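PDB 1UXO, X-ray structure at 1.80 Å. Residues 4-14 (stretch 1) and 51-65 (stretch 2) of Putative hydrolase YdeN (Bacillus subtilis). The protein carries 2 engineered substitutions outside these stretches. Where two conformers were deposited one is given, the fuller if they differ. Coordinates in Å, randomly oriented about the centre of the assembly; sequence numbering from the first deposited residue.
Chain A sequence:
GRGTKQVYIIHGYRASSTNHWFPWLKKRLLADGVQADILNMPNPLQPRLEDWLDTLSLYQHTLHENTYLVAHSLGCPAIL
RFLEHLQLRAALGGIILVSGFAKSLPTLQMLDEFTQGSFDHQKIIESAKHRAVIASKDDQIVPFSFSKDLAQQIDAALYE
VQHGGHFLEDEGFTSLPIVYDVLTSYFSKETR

Stretch 1 (4-14) TKQVYIIHGYR
Stretch 2 51-65: DWLDTLSLYQHTLHE

A short strand lies beside a helix and the turns that follow it, and the two run in opposite senses: the start of stretch 1 meets the end of stretch 2, and its end meets the helix. Stretch 1 is extended from Gln6 to Ile10, with phi between -144° and -108° and psi between 125° and 140°. Stretch 2 enters already helical at Asp51, passes through a type I turn from Ser57 to Gln60 and a 3-10 segment at Gln60 to Thr62, then opens out at Leu63 and His64. The register is read from two CA pairs. Tyr8 CA lies 9.6 Å from Tyr59 CA. Ile10 CA lies 9.4 Å from Leu56 CA. This spacing is filled by side chains and is too wide for hydrogen bonds between the backbones. The contact buries 426 Å², both sides summed.

The first clamp lies at Thr4, where a backbone carbonyl is used: His64 NE2 donates to Thr4 O at 3.0 Å, with an N-H...O angle of 155°, and the oxygen sits near the plane of the imidazole, as a ring N-H requires. The p rotamer of His64 (chi1 52°, chi2 -98°) brings the ring across, while its other nitrogen, His64 ND1, makes a weak hydrogen bond to Thr62 O at 2.7 Å. Lys5 points away.

From Gln6 the strand alternation sets the rule. Gln6, Tyr8 and Ile10 point toward stretch 2, whereas Val7 and Ile9 are out of its reach. Gln6 stops short of contact; Gln6 NE2 makes a weak hydrogen bond to Val7 O at 3.2 Å.

Tyr8 is the centrepiece, buried, with chi1 -73° (m) and chi2 -64°. Tyr8 OH is hydrogen-bonded to Thr62 OG1 at 2.8 Å, at the edge of the ring. Thr62, in rotamer p, is itself held in place, since Thr62 OG1 donates to Tyr59 O at 2.7 Å; the same hydroxyl thus links the backbone of its own stretch to Tyr8. The Tyr8 ring also has greasy neighbours: Tyr8 CE2 lies 4.0 Å from Leu63 CD2, and Tyr8 CE1 lies 3.9 Å from Tyr59 CD1. The two tyrosine rings meet obliquely, centroids 5.4 Å apart and planes at 62°.

One strand repeat later, Ile10 (chi1 m, chi2 91°, between wells) sets Ile10 CG1 4.2 Å from Leu56 CD2, a purely apolar contact. Leu56 (m, t) leaves its backbone sideways but brings its end nearer.

Beyond the strand, Trp52 (chi1 -79°, chi2 37°), its CA-to-CB bond pointing toward stretch 1, meets the loop from His11 to Tyr13. Trp52 CZ3 is 3.5 Å from His11 O, and Trp52 CH2 is 3.7 Å from Gly12 O, which lies near the ring plane. With chi1 67° (p) and chi2 71°, His11 ND1 donates to Gly12 O at 2.7 Å, a bond to the next residue's carbonyl. His11 CE1 comes 4.0 Å from Trp52 CH2; the His11 ring and the six-membered ring of Trp52 form an oblique pair, planes at 81°. Tyr13 touches Trp52 only through its backbone, Tyr13 N to Trp52 CH2 at 4.3 Å, and Arg14 points away, ending the contact.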

# COMPACT_ATOMS: atom_id res chain seq x y z
N THR A 4 15.05 14.57 -3.17
CA THR A 4 15.56 13.17 -3.17
C THR A 4 14.34 12.20 -3.01
O THR A 4 13.51 12.31 -2.08
CB THR A 4 16.65 12.96 -2.04
OG1 THR A 4 17.80 13.81 -2.27
CG2 THR A 4 17.22 11.56 -2.14
N LYS A 5 14.20 11.28 -3.94
CA LYS A 5 13.16 10.26 -3.82
C LYS A 5 13.31 9.38 -2.58
O LYS A 5 14.40 9.02 -2.16
CB LYS A 5 13.09 9.38 -5.07
CG LYS A 5 12.76 10.12 -6.33
CD LYS A 5 12.44 9.20 -7.52
CE LYS A 5 13.67 8.73 -8.21
NZ LYS A 5 14.43 9.86 -8.86
N GLN A 6 12.16 8.99 -2.05
CA GLN A 6 12.08 8.11 -0.94
C GLN A 6 10.87 7.23 -1.15
O GLN A 6 9.79 7.72 -1.46
CB GLN A 6 11.90 8.92 0.37
CG GLN A 6 11.56 8.05 1.58
CD GLN A 6 12.74 7.23 2.06
OE1 GLN A 6 13.82 7.76 2.14
NE2 GLN A 6 12.53 5.94 2.32
N VAL A 7 11.03 5.93 -0.97
CA VAL A 7 9.90 5.02 -1.14
C VAL A 7 9.75 4.34 0.20
O VAL A 7 10.75 3.85 0.75
CB VAL A 7 10.21 3.96 -2.17
CG1 VAL A 7 9.09 2.95 -2.23
CG2 VAL A 7 10.47 4.63 -3.50
N TYR A 8 8.54 4.32 0.74
CA TYR A 8 8.25 3.55 1.95
C TYR A 8 7.40 2.34 1.57
O TYR A 8 6.48 2.46 0.75
CB TYR A 8 7.54 4.39 3.00
CG TYR A 8 8.40 5.40 3.71
CD1 TYR A 8 9.48 5.02 4.51
CD2 TYR A 8 8.19 6.76 3.53
CE1 TYR A 8 10.25 5.99 5.19
CE2 TYR A 8 8.94 7.69 4.18
CZ TYR A 8 9.99 7.31 4.97
OH TYR A 8 10.74 8.27 5.61
N ILE A 9 7.68 1.20 2.18
CA ILE A 9 6.96 -0.03 1.89
C ILE A 9 6.30 -0.51 3.17
O ILE A 9 6.98 -0.67 4.21
CB ILE A 9 7.92 -1.08 1.32
CG1 ILE A 9 8.56 -0.60 0.04
CG2 ILE A 9 7.20 -2.48 1.09
CD1 ILE A 9 9.87 -1.37 -0.27
N ILE A 10 4.99 -0.75 3.10
CA ILE A 10 4.19 -1.07 4.30
C ILE A 10 3.42 -2.38 4.11
O ILE A 10 2.61 -2.55 3.18
CB ILE A 10 3.19 0.09 4.64
CG1 ILE A 10 3.88 1.43 4.74
CG2 ILE A 10 2.41 -0.25 5.95
CD1 ILE A 10 3.96 2.24 3.50
N HIS A 11 3.64 -3.30 5.04
CA HIS A 11 3.10 -4.66 4.99
C HIS A 11 1.70 -4.75 5.57
O HIS A 11 1.13 -3.78 6.02
CB HIS A 11 4.04 -5.62 5.74
CG HIS A 11 4.08 -5.36 7.22
ND1 HIS A 11 3.03 -5.65 8.06
CD2 HIS A 11 5.05 -4.81 8.00
CE1 HIS A 11 3.35 -5.29 9.30
NE2 HIS A 11 4.58 -4.80 9.30
N GLY A 12 1.14 -5.96 5.56
CA GLY A 12 -0.21 -6.23 6.03
C GLY A 12 -0.23 -7.05 7.31
O GLY A 12 0.76 -7.11 8.07
N TYR A 13 -1.38 -7.67 7.54
CA TYR A 13 -1.62 -8.60 8.66
C TYR A 13 -0.65 -9.80 8.65
O TYR A 13 -0.38 -10.43 7.60
CB TYR A 13 -3.07 -9.06 8.55
CG TYR A 13 -3.47 -10.15 9.49
CD1 TYR A 13 -3.32 -10.01 10.86
CD2 TYR A 13 -4.05 -11.33 9.01
CE1 TYR A 13 -3.71 -11.06 11.75
CE2 TYR A 13 -4.44 -12.37 9.89
CZ TYR A 13 -4.27 -12.20 11.25
OH TYR A 13 -4.61 -13.22 12.13
N ARG A 14 -0.10 -10.09 9.82
CA ARG A 14 0.73 -11.24 10.03
C ARG A 14 1.91 -11.21 9.14
O ARG A 14 2.20 -12.23 8.49
CB ARG A 14 -0.01 -12.53 9.68
CG ARG A 14 -0.83 -13.12 10.76
CD ARG A 14 -0.82 -14.64 10.71
NE ARG A 14 -0.90 -15.13 9.33
CZ ARG A 14 -1.28 -16.36 9.00
NH1 ARG A 14 -1.64 -17.27 9.93
NH2 ARG A 14 -1.32 -16.68 7.72
N ASP A 51 -2.59 2.35 16.49
CA ASP A 51 -1.16 2.10 16.67
C ASP A 51 -0.43 2.10 15.32
O ASP A 51 0.64 2.61 15.23
CB ASP A 51 -0.92 0.80 17.40
CG ASP A 51 -1.50 0.81 18.82
OD1 ASP A 51 -1.47 1.89 19.45
OD2 ASP A 51 -2.03 -0.22 19.38
N TRP A 52 -1.06 1.58 14.26
CA TRP A 52 -0.45 1.63 12.93
C TRP A 52 -0.33 3.13 12.49
O TRP A 52 0.75 3.56 11.96
CB TRP A 52 -1.24 0.78 11.92
CG TRP A 52 -0.95 -0.67 12.04
CD1 TRP A 52 -0.72 -1.39 13.18
CD2 TRP A 52 -0.83 -1.61 10.95
NE1 TRP A 52 -0.47 -2.70 12.87
CE2 TRP A 52 -0.54 -2.87 11.51
CE3 TRP A 52 -0.96 -1.51 9.55
CZ2 TRP A 52 -0.32 -4.02 10.74
CZ3 TRP A 52 -0.73 -2.64 8.79
CH2 TRP A 52 -0.41 -3.89 9.39
N LEU A 53 -1.40 3.91 12.67
CA LEU A 53 -1.33 5.35 12.36
C LEU A 53 -0.26 6.10 13.17
O LEU A 53 0.43 6.95 12.62
CB LEU A 53 -2.70 6.01 12.55
CG LEU A 53 -3.82 5.52 11.60
CD1 LEU A 53 -5.16 6.27 11.93
CD2 LEU A 53 -3.46 5.65 10.16
N ASP A 54 -0.14 5.79 14.45
CA ASP A 54 0.92 6.40 15.30
C ASP A 54 2.31 6.04 14.79
O ASP A 54 3.17 6.90 14.73
CB ASP A 54 0.81 5.96 16.77
CG ASP A 54 -0.36 6.59 17.49
OD1 ASP A 54 -0.90 7.61 17.04
OD2 ASP A 54 -0.81 6.09 18.53
N THR A 55 2.54 4.80 14.34
CA THR A 55 3.81 4.44 13.74
C THR A 55 4.07 5.20 12.45
O THR A 55 5.17 5.75 12.24
CB THR A 55 3.89 2.92 13.55
OG1 THR A 55 3.77 2.27 14.80
CG2 THR A 55 5.21 2.47 13.07
N LEU A 56 3.07 5.27 11.56
CA LEU A 56 3.29 6.03 10.36
C LEU A 56 3.67 7.50 10.66
O LEU A 56 4.46 8.12 9.96
CB LEU A 56 2.05 5.97 9.45
CG LEU A 56 1.76 4.57 8.87
CD1 LEU A 56 0.30 4.41 8.41
CD2 LEU A 56 2.77 4.21 7.74
N SER A 57 3.06 8.06 11.71
CA SER A 57 3.26 9.45 12.05
C SER A 57 4.72 9.73 12.48
O SER A 57 5.17 10.87 12.37
CB SER A 57 2.21 9.90 13.09
OG SER A 57 2.79 9.68 14.36
N LEU A 58 5.47 8.69 12.84
CA LEU A 58 6.91 8.84 13.18
C LEU A 58 7.73 9.34 12.00
O LEU A 58 8.81 9.89 12.21
CB LEU A 58 7.51 7.52 13.63
CG LEU A 58 6.94 6.94 14.92
CD1 LEU A 58 7.43 5.55 15.13
CD2 LEU A 58 7.21 7.78 16.14
N TYR A 59 7.19 9.13 10.78
CA TYR A 59 7.84 9.43 9.50
C TYR A 59 7.25 10.65 8.78
O TYR A 59 7.69 11.04 7.71
CB TYR A 59 7.73 8.19 8.61
CG TYR A 59 8.49 7.05 9.18
CD1 TYR A 59 9.83 6.93 8.93
CD2 TYR A 59 7.89 6.14 10.04
CE1 TYR A 59 10.57 5.88 9.49
CE2 TYR A 59 8.63 5.06 10.61
CZ TYR A 59 9.96 4.96 10.31
OH TYR A 59 10.75 3.94 10.84
N GLN A 60 6.27 11.27 9.41
CA GLN A 60 5.38 12.22 8.79
C GLN A 60 6.16 13.44 8.26
O GLN A 60 5.88 14.00 7.18
CB GLN A 60 4.43 12.62 9.91
CG GLN A 60 3.24 13.35 9.71
CD GLN A 60 2.49 13.34 11.02
OE1 GLN A 60 2.78 14.15 11.92
NE2 GLN A 60 1.58 12.39 11.16
N HIS A 61 7.18 13.81 9.01
CA HIS A 61 7.99 14.99 8.65
C HIS A 61 8.85 14.77 7.41
O HIS A 61 9.38 15.72 6.85
CB HIS A 61 8.86 15.38 9.84
CG HIS A 61 9.90 14.35 10.18
ND1 HIS A 61 9.67 13.35 11.11
CD2 HIS A 61 11.13 14.12 9.66
CE1 HIS A 61 10.73 12.57 11.18
NE2 HIS A 61 11.64 13.02 10.32
N THR A 62 9.00 13.51 6.96
CA THR A 62 9.80 13.20 5.78
C THR A 62 8.98 13.13 4.49
O THR A 62 9.53 12.84 3.44
CB THR A 62 10.53 11.83 5.93
OG1 THR A 62 9.57 10.75 5.86
CG2 THR A 62 11.15 11.67 7.35
N LEU A 63 7.67 13.35 4.54
CA LEU A 63 6.83 13.05 3.39
C LEU A 63 6.70 14.28 2.54
O LEU A 63 6.24 15.32 3.02
CB LEU A 63 5.43 12.66 3.80
CG LEU A 63 5.28 11.54 4.79
CD1 LEU A 63 3.83 11.43 5.22
CD2 LEU A 63 5.81 10.22 4.25
N HIS A 64 7.06 14.16 1.27
CA HIS A 64 7.11 15.29 0.40
C HIS A 64 6.66 14.84 -1.00
O HIS A 64 6.24 13.69 -1.18
CB HIS A 64 8.55 15.88 0.46
CG HIS A 64 9.64 14.87 0.23
ND1 HIS A 64 10.34 14.29 1.27
CD2 HIS A 64 10.17 14.35 -0.91
CE1 HIS A 64 11.24 13.45 0.78
NE2 HIS A 64 11.16 13.46 -0.54
N GLU A 65 6.83 15.73 -1.99
CA GLU A 65 6.39 15.53 -3.37
C GLU A 65 7.18 14.44 -4.08
O GLU A 65 6.77 13.97 -5.12
CB GLU A 65 6.54 16.86 -4.15
CG GLU A 65 7.85 17.58 -3.87
CD GLU A 65 7.92 18.26 -2.48
OE1 GLU A 65 6.87 18.60 -1.90
OE2 GLU A 65 9.04 18.41 -1.94